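Local coordinates for NanU sialic acid binding protein (Bacteroides fragilis, PDB 4L7T), which binds sialic acid with high affinity as a SusD-family protein of the outer membrane, probably working together with its partner NanO, at residues A[62-67]-A[322-327]; A[264-269]-A[385-390]. All coordinates share one frame; numbering follows the deposited sequence.

Contact 1. Residues A[62-67]-A[322-327]; sequences ADIYGD and LQIRYD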
ATOM      1  N   ALA A  62      -1.091   3.134 -12.369  1.00 11.28           N
ATOM      2  CA  ALA A  62      -2.313   3.978 -12.508  1.00 11.43           C
ATOM      3  C   ALA A  62      -1.883   5.382 -13.002  1.00 11.55           C
ATOM      4  O   ALA A  62      -0.994   5.438 -13.903  1.00 13.58           O
ATOM      5  CB  ALA A  62      -3.118   4.032 -11.172  1.00 11.70           C
ATOM      6  N   ASP A  63      -2.559   6.445 -12.568  1.00 12.77           N
ATOM      7  CA  ASP A  63      -2.465   7.743 -13.243  1.00 13.55           C
ATOM      8  C   ASP A  63      -1.574   8.798 -12.563  1.00 14.48           C
ATOM      9  O   ASP A  63      -1.419   9.934 -13.078  1.00 16.13           O
ATOM     10  CB  ASP A  63      -3.889   8.306 -13.511  1.00 14.41           C
ATOM     11  CG  ASP A  63      -4.774   8.303 -12.269  1.00 15.55           C
ATOM     12  OD1 ASP A  63      -4.502   7.558 -11.257  1.00 15.69           O
ATOM     13  OD2 ASP A  63      -5.814   9.008 -12.288  1.00 14.07           O
ATOM     14  N   ILE A  64      -0.920   8.430 -11.471  1.00 13.16           N
ATOM     15  CA  ILE A  64      -0.238   9.454 -10.680  1.00 12.38           C
ATOM     16  C   ILE A  64       1.106   9.844 -11.326  1.00 11.21           C
ATOM     17  O   ILE A  64       1.522  11.029 -11.183  1.00 13.18           O
ATOM     18  CB  ILE A  64       0.042   8.891  -9.246  1.00 13.08           C
ATOM     19  CG1 ILE A  64      -1.294   8.720  -8.519  1.00 14.43           C
ATOM     20  CG2 ILE A  64       1.060   9.876  -8.430  1.00 12.90           C
ATOM     21  CD1 ILE A  64      -1.187   7.801  -7.336  1.00 18.43           C
ATOM     22  N   TYR A  65       1.747   8.904 -12.027  1.00 13.58           N
ATOM     23  CA  TYR A  65       3.109   9.142 -12.582  1.00 12.40           C
ATOM     24  C   TYR A  65       3.075   9.129 -14.104  1.00 13.01           C
ATOM     25  O   TYR A  65       2.009   8.988 -14.713  1.00 14.71           O
ATOM     26  CB  TYR A  65       4.128   8.086 -12.109  1.00 12.85           C
ATOM     27  CG  TYR A  65       4.117   7.942 -10.579  1.00 12.60           C
ATOM     28  CD1 TYR A  65       4.829   8.874  -9.778  1.00 11.43           C
ATOM     29  CD2 TYR A  65       3.363   6.899  -9.975  1.00 15.04           C
ATOM     30  CE1 TYR A  65       4.793   8.741  -8.367  1.00 14.96           C
ATOM     31  CE2 TYR A  65       3.284   6.757  -8.565  1.00 13.41           C
ATOM     32  CZ  TYR A  65       4.055   7.670  -7.787  1.00 14.57           C
ATOM     33  OH  TYR A  65       3.944   7.501  -6.389  1.00 16.72           O
ATOM     34  N   GLY A  66       4.250   9.345 -14.679  1.00 14.80           N
ATOM     35  CA  GLY A  66       4.387   9.209 -16.150  1.00 17.20           C
ATOM     36  C   GLY A  66       5.036  10.388 -16.849  1.00 16.93           C
ATOM     37  O   GLY A  66       5.311  10.300 -18.064  1.00 18.48           O
ATOM     38  N   ASP A  67       5.249  11.505 -16.156  1.00 16.84           N
ATOM     39  CA  ASP A  67       5.925  12.659 -16.758  1.00 15.10           C
ATOM     40  C   ASP A  67       7.446  12.417 -16.673  1.00 16.74           C
ATOM     41  O   ASP A  67       7.876  11.418 -16.100  1.00 15.13           O
ATOM     42  CB  ASP A  67       5.546  13.962 -16.069  1.00 16.62           C
ATOM     43  CG  ASP A  67       4.286  14.585 -16.661  1.00 21.06           C
ATOM     44  OD1 ASP A  67       3.874  14.154 -17.773  1.00 25.17           O
ATOM     45  OD2 ASP A  67       3.681  15.522 -16.104  1.00 21.67           O
ATOM     46  N   LEU A 322      10.361   7.750 -11.008  1.00 13.34           N
ATOM     47  CA  LEU A 322       8.893   7.881 -11.191  1.00 12.79           C
ATOM     48  C   LEU A 322       8.579   9.328 -10.891  1.00 12.98           C
ATOM     49  O   LEU A 322       8.726   9.803  -9.725  1.00 13.97           O
ATOM     50  CB  LEU A 322       8.157   6.995 -10.147  1.00 13.05           C
ATOM     51  CG  LEU A 322       8.079   5.489 -10.465  1.00 17.40           C
ATOM     52  CD1 LEU A 322       7.625   4.545  -9.267  1.00 19.20           C
ATOM     53  CD2 LEU A 322       7.166   5.187 -11.636  1.00 16.14           C
ATOM     54  N   GLN A 323       8.112  10.058 -11.903  1.00 13.01           N
ATOM     55  CA  GLN A 323       7.807  11.491 -11.783  1.00 12.62           C
ATOM     56  C   GLN A 323       6.288  11.691 -11.689  1.00 13.45           C
ATOM     57  O   GLN A 323       5.566  11.393 -12.647  1.00 13.74           O
ATOM     58  CB  GLN A 323       8.409  12.238 -13.017  1.00 13.22           C
ATOM     59  CG  GLN A 323       8.027  13.741 -13.057  1.00 13.76           C
ATOM     60  CD  GLN A 323       8.479  14.519 -11.834  1.00 12.32           C
ATOM     61  OE1 GLN A 323       9.701  14.584 -11.506  1.00 14.06           O
ATOM     62  NE2 GLN A 323       7.491  15.084 -11.104  1.00 14.08           N
ATOM     63  N   ILE A 324       5.819  12.235 -10.561  1.00 12.09           N
ATOM     64  CA  ILE A 324       4.429  12.601 -10.419  1.00 13.21           C
ATOM     65  C   ILE A 324       4.040  13.558 -11.552  1.00 14.16           C
ATOM     66  O   ILE A 324       4.802  14.503 -11.866  1.00 14.15           O
ATOM     67  CB  ILE A 324       4.262  13.359  -9.090  1.00 12.39           C
ATOM     68  CG1 ILE A 324       4.661  12.458  -7.898  1.00 13.35           C
ATOM     69  CG2 ILE A 324       2.813  13.936  -8.961  1.00 11.30           C
ATOM     70  CD1 ILE A 324       5.036  13.295  -6.659  1.00 15.46           C
ATOM     71  N   ARG A 325       2.880  13.331 -12.163  1.00 13.06           N
ATOM     72  CA  ARG A 325       2.418  14.205 -13.268  1.00 15.32           C
ATOM     73  C   ARG A 325       2.441  15.676 -12.775  1.00 16.00           C
ATOM     74  O   ARG A 325       1.909  16.038 -11.707  1.00 15.37           O
ATOM     75  CB  ARG A 325       1.025  13.858 -13.765  1.00 13.93           C
ATOM     76  CG  ARG A 325       0.845  12.559 -14.475  1.00 16.10           C
ATOM     77  CD  ARG A 325       1.419  12.560 -15.900  1.00 19.04           C
ATOM     78  NE  ARG A 325       1.052  11.312 -16.593  1.00 25.60           N
ATOM     79  CZ  ARG A 325       1.497  10.964 -17.813  1.00 28.16           C
ATOM     80  NH1 ARG A 325       2.293  11.785 -18.493  1.00 29.55           N
ATOM     81  NH2 ARG A 325       1.129   9.805 -18.364  1.00 26.84           N
ATOM     82  N   TYR A 326       3.092  16.543 -13.559  1.00 17.40           N
ATOM     83  CA  TYR A 326       3.256  17.946 -13.110  1.00 18.20           C
ATOM     84  C   TYR A 326       1.933  18.646 -12.759  1.00 19.41           C
ATOM     85  O   TYR A 326       1.893  19.421 -11.805  1.00 18.94           O
ATOM     86  CB  TYR A 326       3.917  18.789 -14.210  1.00 18.35           C
ATOM     87  CG  TYR A 326       5.294  18.331 -14.721  1.00 17.54           C
ATOM     88  CD1 TYR A 326       6.049  17.396 -14.061  1.00 18.54           C
ATOM     89  CD2 TYR A 326       5.806  18.878 -15.888  1.00 28.46           C
ATOM     90  CE1 TYR A 326       7.280  16.948 -14.542  1.00 17.29           C
ATOM     91  CE2 TYR A 326       7.071  18.479 -16.358  1.00 28.03           C
ATOM     92  CZ  TYR A 326       7.801  17.506 -15.655  1.00 27.52           C
ATOM     93  OH  TYR A 326       9.039  17.064 -16.121  1.00 28.12           O
ATOM     94  N   ASP A 327       0.890  18.390 -13.551  1.00 19.10           N
ATOM     95  CA  ASP A 327      -0.388  19.039 -13.310  1.00 22.04           C
ATOM     96  C   ASP A 327      -1.184  18.456 -12.149  1.00 22.35           C
ATOM     97  O   ASP A 327      -2.201  19.039 -11.785  1.00 21.96           O
ATOM     98  CB  ASP A 327      -1.234  19.066 -14.546  1.00 20.46           C
ATOM     99  CG  ASP A 327      -1.681  17.711 -15.015  1.00 24.96           C
ATOM    100  OD1 ASP A 327      -1.241  16.646 -14.492  1.00 25.91           O
ATOM    101  OD2 ASP A 327      -2.505  17.699 -15.952  1.00 32.09           O
TER
HETATM  102  O   HOH W   1       0.210   7.552 -16.175  1.00 25.30           O
HETATM  103  O   HOH W   2      -1.693  10.094 -15.674  1.00 24.97           O
HETATM  104  O   HOH W   3       7.204   9.137 -14.444  1.00 16.19           O
HETATM  105  O   HOH W   4       1.439  17.019 -16.354  1.00 24.20           O

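Contact 2. Residues A[264-269]-A[385-390]; sequences NSEIIF and IYRYAD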
ATOM      1  N   ASN A 264       1.288   5.470  16.537  1.00 20.62           N
ATOM      2  CA  ASN A 264       0.058   6.322  16.748  1.00 16.41           C
ATOM      3  C   ASN A 264      -1.205   5.507  16.465  1.00 17.24           C
ATOM      4  O   ASN A 264      -1.203   4.459  15.741  1.00 15.63           O
ATOM      5  CB  ASN A 264       0.081   7.624  15.947  1.00 16.64           C
ATOM      6  CG  ASN A 264      -0.154   7.387  14.435  1.00 16.49           C
ATOM      7  OD1 ASN A 264      -1.271   7.018  14.003  1.00 15.27           O
ATOM      8  ND2 ASN A 264       0.946   7.529  13.633  1.00 17.15           N
ATOM      9  N   SER A 265      -2.316   5.930  17.086  1.00 15.66           N
ATOM     10  CA  SER A 265      -3.430   5.022  17.060  1.00 15.59           C
ATOM     11  C   SER A 265      -4.280   5.090  15.788  1.00 13.78           C
ATOM     12  O   SER A 265      -5.268   4.394  15.707  1.00 14.37           O
ATOM     13  CB  SER A 265      -4.333   5.220  18.305  1.00 18.05           C
ATOM     14  OG  SER A 265      -4.790   6.555  18.219  1.00 19.92           O
ATOM     15  N   GLU A 266      -3.825   5.816  14.753  1.00 11.25           N
ATOM     16  CA  GLU A 266      -4.462   5.622  13.428  1.00 10.69           C
ATOM     17  C   GLU A 266      -3.916   4.358  12.692  1.00 10.80           C
ATOM     18  O   GLU A 266      -4.573   3.757  11.798  1.00 11.98           O
ATOM     19  CB  GLU A 266      -4.221   6.859  12.578  1.00 12.15           C
ATOM     20  CG  GLU A 266      -5.011   6.732  11.201  1.00 13.00           C
ATOM     21  CD  GLU A 266      -5.152   8.002  10.497  1.00 16.59           C
ATOM     22  OE1 GLU A 266      -5.012   9.031  11.135  1.00 16.96           O
ATOM     23  OE2 GLU A 266      -5.460   7.999   9.262  1.00 13.70           O
ATOM     24  N   ILE A 267      -2.749   3.863  13.125  1.00 10.33           N
ATOM     25  CA  ILE A 267      -2.150   2.708  12.403  1.00 11.21           C
ATOM     26  C   ILE A 267      -2.742   1.400  12.840  1.00 12.04           C
ATOM     27  O   ILE A 267      -2.842   1.132  14.047  1.00 12.50           O
ATOM     28  CB  ILE A 267      -0.610   2.687  12.650  1.00 12.02           C
ATOM     29  CG1 ILE A 267       0.009   4.078  12.361  1.00 12.26           C
ATOM     30  CG2 ILE A 267       0.104   1.465  11.892  1.00 12.04           C
ATOM     31  CD1 ILE A 267      -0.164   4.535  10.934  1.00 15.27           C
ATOM     32  N   ILE A 268      -3.192   0.613  11.860  1.00 10.97           N
ATOM     33  CA  ILE A 268      -3.687  -0.738  12.099  1.00 11.73           C
ATOM     34  C   ILE A 268      -2.565  -1.712  11.811  1.00 13.11           C
ATOM     35  O   ILE A 268      -2.266  -2.540  12.689  1.00 12.97           O
ATOM     36  CB  ILE A 268      -4.998  -1.074  11.320  1.00 10.96           C
ATOM     37  CG1 ILE A 268      -6.112  -0.109  11.776  1.00 11.28           C
ATOM     38  CG2 ILE A 268      -5.327  -2.571  11.414  1.00 11.33           C
ATOM     39  CD1 ILE A 268      -7.384  -0.283  10.810  1.00 12.64           C
ATOM     40  N   PHE A 269      -1.890  -1.592  10.656  1.00 11.52           N
ATOM     41  CA  PHE A 269      -0.696  -2.481  10.465  1.00 10.21           C
ATOM     42  C   PHE A 269       0.326  -1.722   9.590  1.00 13.57           C
ATOM     43  O   PHE A 269      -0.083  -1.094   8.600  1.00 13.23           O
ATOM     44  CB  PHE A 269      -1.115  -3.805   9.795  1.00 11.72           C
ATOM     45  CG  PHE A 269       0.030  -4.683   9.458  1.00 12.44           C
ATOM     46  CD1 PHE A 269       0.880  -5.119  10.472  1.00 13.59           C
ATOM     47  CD2 PHE A 269       0.321  -5.020   8.153  1.00 15.01           C
ATOM     48  CE1 PHE A 269       2.013  -5.925  10.171  1.00 17.91           C
ATOM     49  CE2 PHE A 269       1.466  -5.812   7.838  1.00 15.95           C
ATOM     50  CZ  PHE A 269       2.309  -6.252   8.874  1.00 17.63           C
ATOM     51  N   ILE A 385       0.488  -0.106   5.888  1.00 10.38           N
ATOM     52  CA  ILE A 385      -0.328  -0.994   5.059  1.00 11.26           C
ATOM     53  C   ILE A 385      -1.811  -0.719   5.282  1.00 12.46           C
ATOM     54  O   ILE A 385      -2.574  -0.566   4.313  1.00 13.76           O
ATOM     55  CB  ILE A 385      -0.014  -2.523   5.419  1.00 10.88           C
ATOM     56  CG1 ILE A 385       1.491  -2.790   5.158  1.00 12.15           C
ATOM     57  CG2 ILE A 385      -0.907  -3.462   4.709  1.00 13.84           C
ATOM     58  CD1 ILE A 385       1.980  -2.634   3.628  1.00 13.21           C
ATOM     59  N   TYR A 386      -2.222  -0.645   6.569  1.00 10.52           N
ATOM     60  CA  TYR A 386      -3.629  -0.383   6.895  1.00 10.60           C
ATOM     61  C   TYR A 386      -3.688   0.678   7.958  1.00 11.34           C
ATOM     62  O   TYR A 386      -3.000   0.588   9.026  1.00 10.71           O
ATOM     63  CB  TYR A 386      -4.311  -1.600   7.480  1.00 10.98           C
ATOM     64  CG  TYR A 386      -4.505  -2.731   6.494  1.00 13.44           C
ATOM     65  CD1 TYR A 386      -4.963  -2.516   5.216  1.00 12.55           C
ATOM     66  CD2 TYR A 386      -4.276  -4.075   6.901  1.00 11.35           C
ATOM     67  CE1 TYR A 386      -5.196  -3.548   4.338  1.00 13.78           C
ATOM     68  CE2 TYR A 386      -4.514  -5.113   6.018  1.00 15.52           C
ATOM     69  CZ  TYR A 386      -4.979  -4.844   4.743  1.00 14.68           C
ATOM     70  OH  TYR A 386      -5.212  -5.960   3.918  1.00 17.30           O
ATOM     71  N   ARG A 387      -4.463   1.737   7.648  1.00 11.64           N
ATOM     72  CA  ARG A 387      -4.754   2.706   8.732  1.00 11.32           C
ATOM     73  C   ARG A 387      -6.182   3.072   8.797  1.00 11.06           C
ATOM     74  O   ARG A 387      -6.944   2.615   7.972  1.00 11.22           O
ATOM     75  CB  ARG A 387      -3.906   3.912   8.618  1.00 14.52           C
ATOM     76  CG  ARG A 387      -3.991   4.604   7.398  1.00 16.46           C
ATOM     77  CD  ARG A 387      -2.806   5.630   7.368  1.00 15.04           C
ATOM     78  NE  ARG A 387      -2.767   6.408   6.058  1.00 12.47           N
ATOM     79  CZ  ARG A 387      -3.514   7.474   5.773  1.00 12.18           C
ATOM     80  NH1 ARG A 387      -4.459   7.939   6.656  1.00 13.99           N
ATOM     81  NH2 ARG A 387      -3.418   8.030   4.554  1.00 12.80           N
ATOM     82  N   TYR A 388      -6.577   3.674   9.909  1.00 10.82           N
ATOM     83  CA  TYR A 388      -7.994   3.827  10.184  1.00  9.89           C
ATOM     84  C   TYR A 388      -8.735   4.605   9.073  1.00 11.49           C
ATOM     85  O   TYR A 388      -9.921   4.243   8.820  1.00 11.71           O
ATOM     86  CB  TYR A 388      -8.235   4.487  11.541  1.00  9.28           C
ATOM     87  CG  TYR A 388      -9.679   4.447  12.033  1.00  8.31           C
ATOM     88  CD1 TYR A 388     -10.431   3.244  11.908  1.00 12.95           C
ATOM     89  CD2 TYR A 388     -10.249   5.578  12.583  1.00 13.05           C
ATOM     90  CE1 TYR A 388     -11.793   3.167  12.380  1.00 15.43           C
ATOM     91  CE2 TYR A 388     -11.622   5.547  13.031  1.00 11.53           C
ATOM     92  CZ  TYR A 388     -12.334   4.316  12.910  1.00 13.54           C
ATOM     93  OH  TYR A 388     -13.640   4.319  13.425  1.00 18.04           O
ATOM     94  N   ALA A 389      -8.106   5.630   8.435  1.00 10.69           N
ATOM     95  CA  ALA A 389      -8.846   6.253   7.323  1.00 11.79           C
ATOM     96  C   ALA A 389      -9.212   5.227   6.216  1.00 11.97           C
ATOM     97  O   ALA A 389     -10.253   5.380   5.573  1.00 11.60           O
ATOM     98  CB  ALA A 389      -8.038   7.455   6.782  1.00 12.72           C
ATOM     99  N   ASP A 390      -8.389   4.194   5.996  1.00 10.86           N
ATOM    100  CA  ASP A 390      -8.684   3.156   4.964  1.00 12.60           C
ATOM    101  C   ASP A 390      -9.897   2.324   5.424  1.00 12.88           C
ATOM    102  O   ASP A 390     -10.821   2.044   4.631  1.00 10.80           O
ATOM    103  CB  ASP A 390      -7.402   2.344   4.867  1.00 12.73           C
ATOM    104  CG  ASP A 390      -7.324   1.405   3.666  1.00 19.95           C
ATOM    105  OD1 ASP A 390      -8.267   1.327   2.839  1.00 17.68           O
ATOM    106  OD2 ASP A 390      -6.274   0.677   3.557  1.00 18.29           O
TER

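Contact 1. Residues A[62-67]-A[322-327]
Arg325 leaves its backbone with CG anti to the carbonyl carbon (chi1 -68°), and its chain bends at chi2 (-74°). This lays its guanidinium along the backbone of Tyr65 and Gly66 and brings NH1 to Asp67. Asp67 CG likewise sits beside its own backbone N, and the two side chains cross at about a right angle. Arg325 NH1 bridges to Asp67 OD1 at 2.9 Å. The carboxylate is met from above its plane, while OD1 lies in the guanidinium plane. Asp67 OD2 takes the backbone N of Tyr326 at 2.8 Å. The carboxylate therefore grips two successive residues, and OD2 also lies over one face of the Tyr326 ring. Gly66 C packs on one guanidinium face, and with phi of 129° this position suits glycine. Two backbone-to-backbone bonds join the segments: Arg325 N to Ile64 O at 2.8 Å, and a more bent one from Gly66 N to Gln323 O at 3.2 Å. A water joins Asp63 O to Arg325 NE. On the apolar side, Leu322 CB makes a CH-pi contact over a face of the Tyr65 ring. Ile324 CG1 meets Tyr65 CE1 at 3.7 Å. The contact joins two short, weakly bonded antiparallel strands, 65-67 and 323-324. Asp63 pairs with Arg470 of helix 470-477, Tyr65 and Leu322 rest on Leu289 of helix 284-289, and Ile324 packs on Pro361 of strand 356-363.

Contact 2. Residues A[264-269]-A[385-390]
Glu266 and Arg387 form a salt bridge at the end of a short antiparallel strand pair with classic beta bulges, in which Arg387 pairs with Ile267. Arg387 can be followed outward. Its CB lies 3.3 Å from Glu266 O. CG takes the crowded position between backbone N and carbonyl carbon (chi1 57°), and the chain then runs extended to NE. Arg387 CG and CD pass Glu266 OE2 at 4.1 and 4.0 Å. At the tip, NH1 reaches Glu266 OE2 at 2.8 Å. OE2 lies near the guanidinium plane, but NH1 meets it on the anti side, well out of the carboxylate plane, in a bent bond. NH1 also pairs with Glu463 and NH2 with Glu467, while Glu266 OE1 turns to Arg416, so the buried charges are shared in a network. Arg387 is the N-cap residue of helix 388-401. Tyr388 N, at the start of that helix, donates to Glu266 O. An Asx turn, closed by Asn264 OD1, holds Glu266 N. Phe269 lies alongside Ile385, its CD2 3.7 Å from Ile385 CB. Helix 206-223 packs against Ile268 and Tyr386. At the bulges each strand offers one doubly used carbonyl: Tyr386 O accepts Ile268 N and Phe269 N, and Phe269 O accepts Ile385 N at 2.9 Å and Tyr386 N at 3.0 Å.

In the fold
Both contacts join short antiparallel strands in a mainly helical chain, and both are buried. They share no strand: contact 1 pairs 65-67 with 323-324, contact 2 pairs 267-271 with 383-387. They lie on opposite sides of the chain's centre, their own centres about 26 Å apart. Contact 2 is the deeper, its centre about 11 Å from that of the chain against about 17 Å for contact 1. Their chemistry differs. Each has a carboxylate-arginine salt bridge, between partly exposed residues in contact 1 and buried ones in contact 2. Ordered waters link backbone and polar side chains in contact 1. Contact 2 relies on bulged backbone pairing and leads directly into a helix. Their segments alternate along the sequence.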